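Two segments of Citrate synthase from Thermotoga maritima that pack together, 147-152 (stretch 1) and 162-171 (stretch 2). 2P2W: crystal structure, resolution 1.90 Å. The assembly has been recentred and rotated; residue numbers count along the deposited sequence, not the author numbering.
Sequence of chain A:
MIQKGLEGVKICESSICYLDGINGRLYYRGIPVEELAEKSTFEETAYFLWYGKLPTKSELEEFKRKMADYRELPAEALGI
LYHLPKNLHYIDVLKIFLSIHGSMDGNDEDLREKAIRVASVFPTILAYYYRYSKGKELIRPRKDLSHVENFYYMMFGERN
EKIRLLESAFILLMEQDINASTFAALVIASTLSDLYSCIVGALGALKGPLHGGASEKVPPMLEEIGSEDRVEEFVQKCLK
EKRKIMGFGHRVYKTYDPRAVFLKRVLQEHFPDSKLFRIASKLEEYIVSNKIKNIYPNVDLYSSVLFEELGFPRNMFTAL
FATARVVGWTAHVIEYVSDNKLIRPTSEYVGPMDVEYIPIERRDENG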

ATOM      1  N   HIS A 147     -20.805  -6.394 -16.944  1.00 21.00           N
ATOM      2  CA  HIS A 147     -19.466  -5.984 -16.509  1.00 19.31           C
ATOM      3  C   HIS A 147     -18.346  -6.705 -17.271  1.00 19.52           C
ATOM      4  O   HIS A 147     -17.422  -6.066 -17.779  1.00 19.57           O
ATOM      5  N   VAL A 148     -18.429  -8.030 -17.349  1.00 18.15           N
ATOM      6  CA  VAL A 148     -17.407  -8.825 -18.032  1.00 19.19           C
ATOM      7  C   VAL A 148     -17.539  -8.748 -19.560  1.00 19.57           C
ATOM      8  O   VAL A 148     -16.538  -8.615 -20.264  1.00 19.25           O
ATOM      9  N   GLU A 149     -18.765  -8.833 -20.070  1.00 20.39           N
ATOM     10  CA  GLU A 149     -18.993  -8.732 -21.515  1.00 21.96           C
ATOM     11  C   GLU A 149     -18.388  -7.427 -22.008  1.00 20.64           C
ATOM     12  O   GLU A 149     -17.681  -7.382 -23.016  1.00 19.85           O
ATOM     13  N   ASN A 150     -18.689  -6.356 -21.283  1.00 19.64           N
ATOM     14  CA  ASN A 150     -18.205  -5.037 -21.646  1.00 18.96           C
ATOM     15  C   ASN A 150     -16.690  -4.911 -21.616  1.00 19.53           C
ATOM     16  O   ASN A 150     -16.102  -4.212 -22.448  1.00 18.65           O
ATOM     17  N   PHE A 151     -16.056  -5.562 -20.648  1.00 18.45           N
ATOM     18  CA  PHE A 151     -14.605  -5.498 -20.563  1.00 19.26           C
ATOM     19  C   PHE A 151     -14.025  -6.113 -21.828  1.00 20.02           C
ATOM     20  O   PHE A 151     -13.153  -5.534 -22.477  1.00 19.16           O
ATOM     21  N   TYR A 152     -14.534  -7.285 -22.184  1.00 20.17           N
ATOM     22  CA  TYR A 152     -14.059  -7.982 -23.368  1.00 22.52           C
ATOM     23  C   TYR A 152     -14.286  -7.140 -24.623  1.00 23.29           C
ATOM     24  O   TYR A 152     -13.439  -7.099 -25.519  1.00 22.56           O
ATOM     25  N   LYS A 162     -16.320 -17.290 -25.034  1.00 34.66           N
ATOM     26  CA  LYS A 162     -15.209 -17.432 -24.098  1.00 32.71           C
ATOM     27  C   LYS A 162     -15.390 -16.523 -22.886  1.00 30.52           C
ATOM     28  O   LYS A 162     -14.768 -16.726 -21.840  1.00 28.32           O
ATOM     29  N   ILE A 163     -16.244 -15.518 -23.040  1.00 27.37           N
ATOM     30  CA  ILE A 163     -16.526 -14.571 -21.970  1.00 26.43           C
ATOM     31  C   ILE A 163     -16.959 -15.283 -20.688  1.00 24.74           C
ATOM     32  O   ILE A 163     -16.573 -14.886 -19.587  1.00 23.11           O
ATOM     33  N   ARG A 164     -17.753 -16.339 -20.833  1.00 23.08           N
ATOM     34  CA  ARG A 164     -18.237 -17.125 -19.700  1.00 23.68           C
ATOM     35  C   ARG A 164     -17.087 -17.683 -18.852  1.00 21.33           C
ATOM     36  O   ARG A 164     -17.156 -17.751 -17.632  1.00 19.33           O
ATOM     37  N   LEU A 165     -16.024 -18.113 -19.528  1.00 20.95           N
ATOM     38  CA  LEU A 165     -14.870 -18.687 -18.845  1.00 19.78           C
ATOM     39  C   LEU A 165     -14.164 -17.596 -18.037  1.00 20.59           C
ATOM     40  O   LEU A 165     -13.748 -17.821 -16.897  1.00 19.53           O
ATOM     41  N   LEU A 166     -14.030 -16.414 -18.631  1.00 19.03           N
ATOM     42  CA  LEU A 166     -13.392 -15.291 -17.954  1.00 20.00           C
ATOM     43  C   LEU A 166     -14.207 -14.881 -16.731  1.00 19.98           C
ATOM     44  O   LEU A 166     -13.649 -14.576 -15.679  1.00 21.16           O
ATOM     45  N   GLU A 167     -15.531 -14.882 -16.867  1.00 19.53           N
ATOM     46  CA  GLU A 167     -16.400 -14.507 -15.756  1.00 19.16           C
ATOM     47  C   GLU A 167     -16.243 -15.488 -14.586  1.00 19.03           C
ATOM     48  O   GLU A 167     -16.158 -15.073 -13.426  1.00 17.26           O
ATOM     49  N   SER A 168     -16.203 -16.785 -14.886  1.00 17.57           N
ATOM     50  CA  SER A 168     -16.026 -17.786 -13.834  1.00 18.23           C
ATOM     51  C   SER A 168     -14.694 -17.531 -13.127  1.00 18.52           C
ATOM     52  O   SER A 168     -14.602 -17.622 -11.904  1.00 18.93           O
ATOM     53  N   ALA A 169     -13.666 -17.207 -13.908  1.00 18.10           N
ATOM     54  CA  ALA A 169     -12.341 -16.935 -13.352  1.00 17.90           C
ATOM     55  C   ALA A 169     -12.373 -15.747 -12.396  1.00 18.10           C
ATOM     56  O   ALA A 169     -11.795 -15.801 -11.307  1.00 18.48           O
ATOM     57  N   PHE A 170     -13.037 -14.666 -12.798  1.00 17.37           N
ATOM     58  CA  PHE A 170     -13.119 -13.495 -11.928  1.00 17.29           C
ATOM     59  C   PHE A 170     -13.783 -13.860 -10.602  1.00 18.32           C
ATOM     60  O   PHE A 170     -13.291 -13.508  -9.528  1.00 18.83           O
ATOM     61  N   ILE A 171     -14.906 -14.565 -10.681  1.00 17.61           N
ATOM     62  CA  ILE A 171     -15.633 -14.971  -9.488  1.00 18.18           C
ATOM     63  C   ILE A 171     -14.728 -15.766  -8.540  1.00 18.21           C
ATOM     64  O   ILE A 171     -14.723 -15.530  -7.333  1.00 19.29           O
TER

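The two helices cross at 120° between their N-to-C directions, with axes 9.6 Å apart at closest approach, and the two stretches bury 482 Å² between them, both sides summed. No direct hydrogen bond spans the contact, so it rests on side-chain packing and one water.

Lys-162 opens stretch 2. Its CA-to-CB bond points sideways, chi1 is m, and its CE comes 3.6 Å from Tyr-152 OH, at the hydroxyl end of the side chain.

Ile-163 (m, t) also leaves sideways, but its end bends nearer. Its CG1 lies 3.9 Å from Tyr-152 CG and 4.3 Å from the ring centroid, 25° off the normal, which places it over one face as a CH-pi contact. Tyr-152 has chi1 t and chi2 88°. Ile-163 CG2 meets Val-148 CG1 at 3.8 Å, while its CD1 reaches Glu-149 CG at 4.1 Å. Arg-164 points away and Leu-165 is out of reach.

Leu-166 (t, p) points toward stretch 1. Its CD2 is 4.0 Å from Val-148 CG1 and 4.2 Å from Phe-151 CD2, the latter at the ring edge.

Glu-167 emerges sideways with chi1 t and chi2 between wells. Its OE2 comes 3.6 Å from Val-148 CG2 and accepts a hydrogen bond from water 1 (OE2 to water O, 2.8 Å). That water in turn accepts from Val-148 N (N to water O, 2.9 Å), bridging carboxylate and backbone.

After Ser-168 and Ala-169, both out of reach, Phe-170 (chi1 m) points in. Its CD2 lies 3.8 Å from Val-148 CG2, an edge contact, and its CZ 4.3 Å from Phe-151 CD2. Val-148 (t) is therefore a knob among Ile-163, Leu-166, Glu-167 and Phe-170, with 105 Å² covered. Ile-171 makes no contact.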

ATOM      1  CB  HIS A 147     -19.314  -6.240 -15.003  1.00 19.83           C
ATOM      2  CG  HIS A 147     -18.093  -5.621 -14.391  1.00 20.88           C
ATOM      3  ND1 HIS A 147     -17.898  -4.256 -14.329  1.00 21.37           N
ATOM      4  CD2 HIS A 147     -17.018  -6.180 -13.786  1.00 21.44           C
ATOM      5  CE1 HIS A 147     -16.756  -4.003 -13.710  1.00 21.18           C
ATOM      6  NE2 HIS A 147     -16.204  -5.153 -13.370  1.00 20.16           N
ATOM      7  CB  VAL A 148     -17.459 -10.299 -17.567  1.00 18.31           C
ATOM      8  CG1 VAL A 148     -16.370 -11.111 -18.254  1.00 18.90           C
ATOM      9  CG2 VAL A 148     -17.288 -10.366 -16.053  1.00 17.38           C
ATOM     10  CB  GLU A 149     -20.492  -8.690 -21.834  1.00 24.42           C
ATOM     11  CG  GLU A 149     -21.175 -10.026 -21.950  1.00 30.91           C
ATOM     12  CD  GLU A 149     -22.660  -9.880 -22.240  1.00 33.42           C
ATOM     13  OE1 GLU A 149     -23.225  -8.786 -21.988  1.00 29.44           O
ATOM     14  OE2 GLU A 149     -23.265 -10.866 -22.710  1.00 37.41           O
ATOM     15  CB  ASN A 150     -18.803  -3.977 -20.732  1.00 19.65           C
ATOM     16  CG  ASN A 150     -18.314  -2.595 -21.080  1.00 21.99           C
ATOM     17  OD1 ASN A 150     -18.638  -2.049 -22.136  1.00 21.11           O
ATOM     18  ND2 ASN A 150     -17.543  -2.005 -20.175  1.00 18.85           N
ATOM     19  CB  PHE A 151     -14.098  -6.260 -19.337  1.00 20.31           C
ATOM     20  CG  PHE A 151     -12.602  -6.375 -19.276  1.00 20.53           C
ATOM     21  CD1 PHE A 151     -11.796  -5.265 -19.506  1.00 20.97           C
ATOM     22  CD2 PHE A 151     -11.997  -7.594 -18.987  1.00 23.90           C
ATOM     23  CE1 PHE A 151     -10.405  -5.363 -19.451  1.00 23.14           C
ATOM     24  CE2 PHE A 151     -10.604  -7.707 -18.928  1.00 23.24           C
ATOM     25  CZ  PHE A 151      -9.808  -6.588 -19.161  1.00 24.57           C
ATOM     26  CB  TYR A 152     -14.779  -9.321 -23.496  1.00 24.54           C
ATOM     27  CG  TYR A 152     -14.105 -10.291 -24.438  1.00 27.53           C
ATOM     28  CD1 TYR A 152     -13.105 -11.154 -23.987  1.00 27.62           C
ATOM     29  CD2 TYR A 152     -14.466 -10.342 -25.782  1.00 28.26           C
ATOM     30  CE1 TYR A 152     -12.484 -12.051 -24.858  1.00 30.49           C
ATOM     31  CE2 TYR A 152     -13.853 -11.227 -26.660  1.00 28.83           C
ATOM     32  CZ  TYR A 152     -12.866 -12.079 -26.195  1.00 30.70           C
ATOM     33  OH  TYR A 152     -12.276 -12.962 -27.067  1.00 32.66           O
ATOM     34  CB  LYS A 162     -13.892 -17.101 -24.806  1.00 34.84           C
ATOM     35  CG  LYS A 162     -13.295 -18.281 -25.565  1.00 38.87           C
ATOM     36  CD  LYS A 162     -12.606 -17.847 -26.856  1.00 40.94           C
ATOM     37  CE  LYS A 162     -11.915 -16.501 -26.720  1.00 43.93           C
ATOM     38  NZ  LYS A 162     -10.680 -16.435 -27.558  1.00 46.17           N
ATOM     39  CB  ILE A 163     -17.622 -13.570 -22.413  1.00 28.10           C
ATOM     40  CG1 ILE A 163     -17.053 -12.637 -23.489  1.00 31.09           C
ATOM     41  CG2 ILE A 163     -18.132 -12.774 -21.219  1.00 29.71           C
ATOM     42  CD1 ILE A 163     -18.087 -11.723 -24.142  1.00 31.97           C
ATOM     43  CB  ARG A 164     -19.085 -18.275 -20.245  1.00 27.02           C
ATOM     44  CG  ARG A 164     -20.369 -17.784 -20.914  1.00 33.37           C
ATOM     45  CD  ARG A 164     -21.331 -18.937 -21.225  1.00 39.01           C
ATOM     46  NE  ARG A 164     -22.472 -18.459 -22.012  1.00 44.68           N
ATOM     47  CZ  ARG A 164     -23.551 -18.029 -21.334  1.00 47.18           C
ATOM     48  NH1 ARG A 164     -23.554 -18.040 -20.013  1.00 47.15           N
ATOM     49  NH2 ARG A 164     -24.620 -17.589 -22.005  1.00 49.05           N
ATOM     50  CB  LEU A 165     -13.909 -19.305 -19.867  1.00 21.80           C
ATOM     51  CG  LEU A 165     -14.547 -20.271 -20.877  1.00 24.05           C
ATOM     52  CD1 LEU A 165     -13.459 -20.873 -21.761  1.00 24.42           C
ATOM     53  CD2 LEU A 165     -15.323 -21.362 -20.146  1.00 23.06           C
ATOM     54  CB  LEU A 166     -13.256 -14.093 -18.904  1.00 19.19           C
ATOM     55  CG  LEU A 166     -12.683 -12.810 -18.287  1.00 20.54           C
ATOM     56  CD1 LEU A 166     -11.318 -13.097 -17.686  1.00 20.41           C
ATOM     57  CD2 LEU A 166     -12.580 -11.719 -19.345  1.00 19.93           C
ATOM     58  CB  GLU A 167     -17.859 -14.451 -16.225  1.00 20.42           C
ATOM     59  CG  GLU A 167     -18.850 -14.035 -15.149  1.00 21.23           C
ATOM     60  CD  GLU A 167     -19.920 -13.095 -15.683  1.00 25.45           C
ATOM     61  OE1 GLU A 167     -20.420 -13.334 -16.804  1.00 25.36           O
ATOM     62  OE2 GLU A 167     -20.268 -12.123 -14.982  1.00 22.59           O
ATOM     63  CB  SER A 168     -16.025 -19.205 -14.420  1.00 19.71           C
ATOM     64  OG  SER A 168     -17.312 -19.578 -14.877  1.00 20.05           O
ATOM     65  CB  ALA A 169     -11.342 -16.675 -14.476  1.00 17.29           C
ATOM     66  CB  PHE A 170     -13.914 -12.369 -12.589  1.00 17.59           C
ATOM     67  CG  PHE A 170     -13.151 -11.608 -13.636  1.00 17.88           C
ATOM     68  CD1 PHE A 170     -11.789 -11.356 -13.488  1.00 17.97           C
ATOM     69  CD2 PHE A 170     -13.816 -11.076 -14.739  1.00 18.20           C
ATOM     70  CE1 PHE A 170     -11.102 -10.582 -14.421  1.00 18.96           C
ATOM     71  CE2 PHE A 170     -13.141 -10.301 -15.677  1.00 19.29           C
ATOM     72  CZ  PHE A 170     -11.780 -10.051 -15.518  1.00 19.76           C
ATOM     73  CB  ILE A 171     -16.880 -15.811  -9.866  1.00 19.40           C
ATOM     74  CG1 ILE A 171     -17.849 -14.947 -10.679  1.00 19.95           C
ATOM     75  CG2 ILE A 171     -17.559 -16.347  -8.612  1.00 17.63           C
ATOM     76  CD1 ILE A 171     -19.038 -15.706 -11.242  1.00 21.22           C
TER
HETATM   77  O   HOH W   1     -20.459  -9.456 -15.918  1.00 20.35           O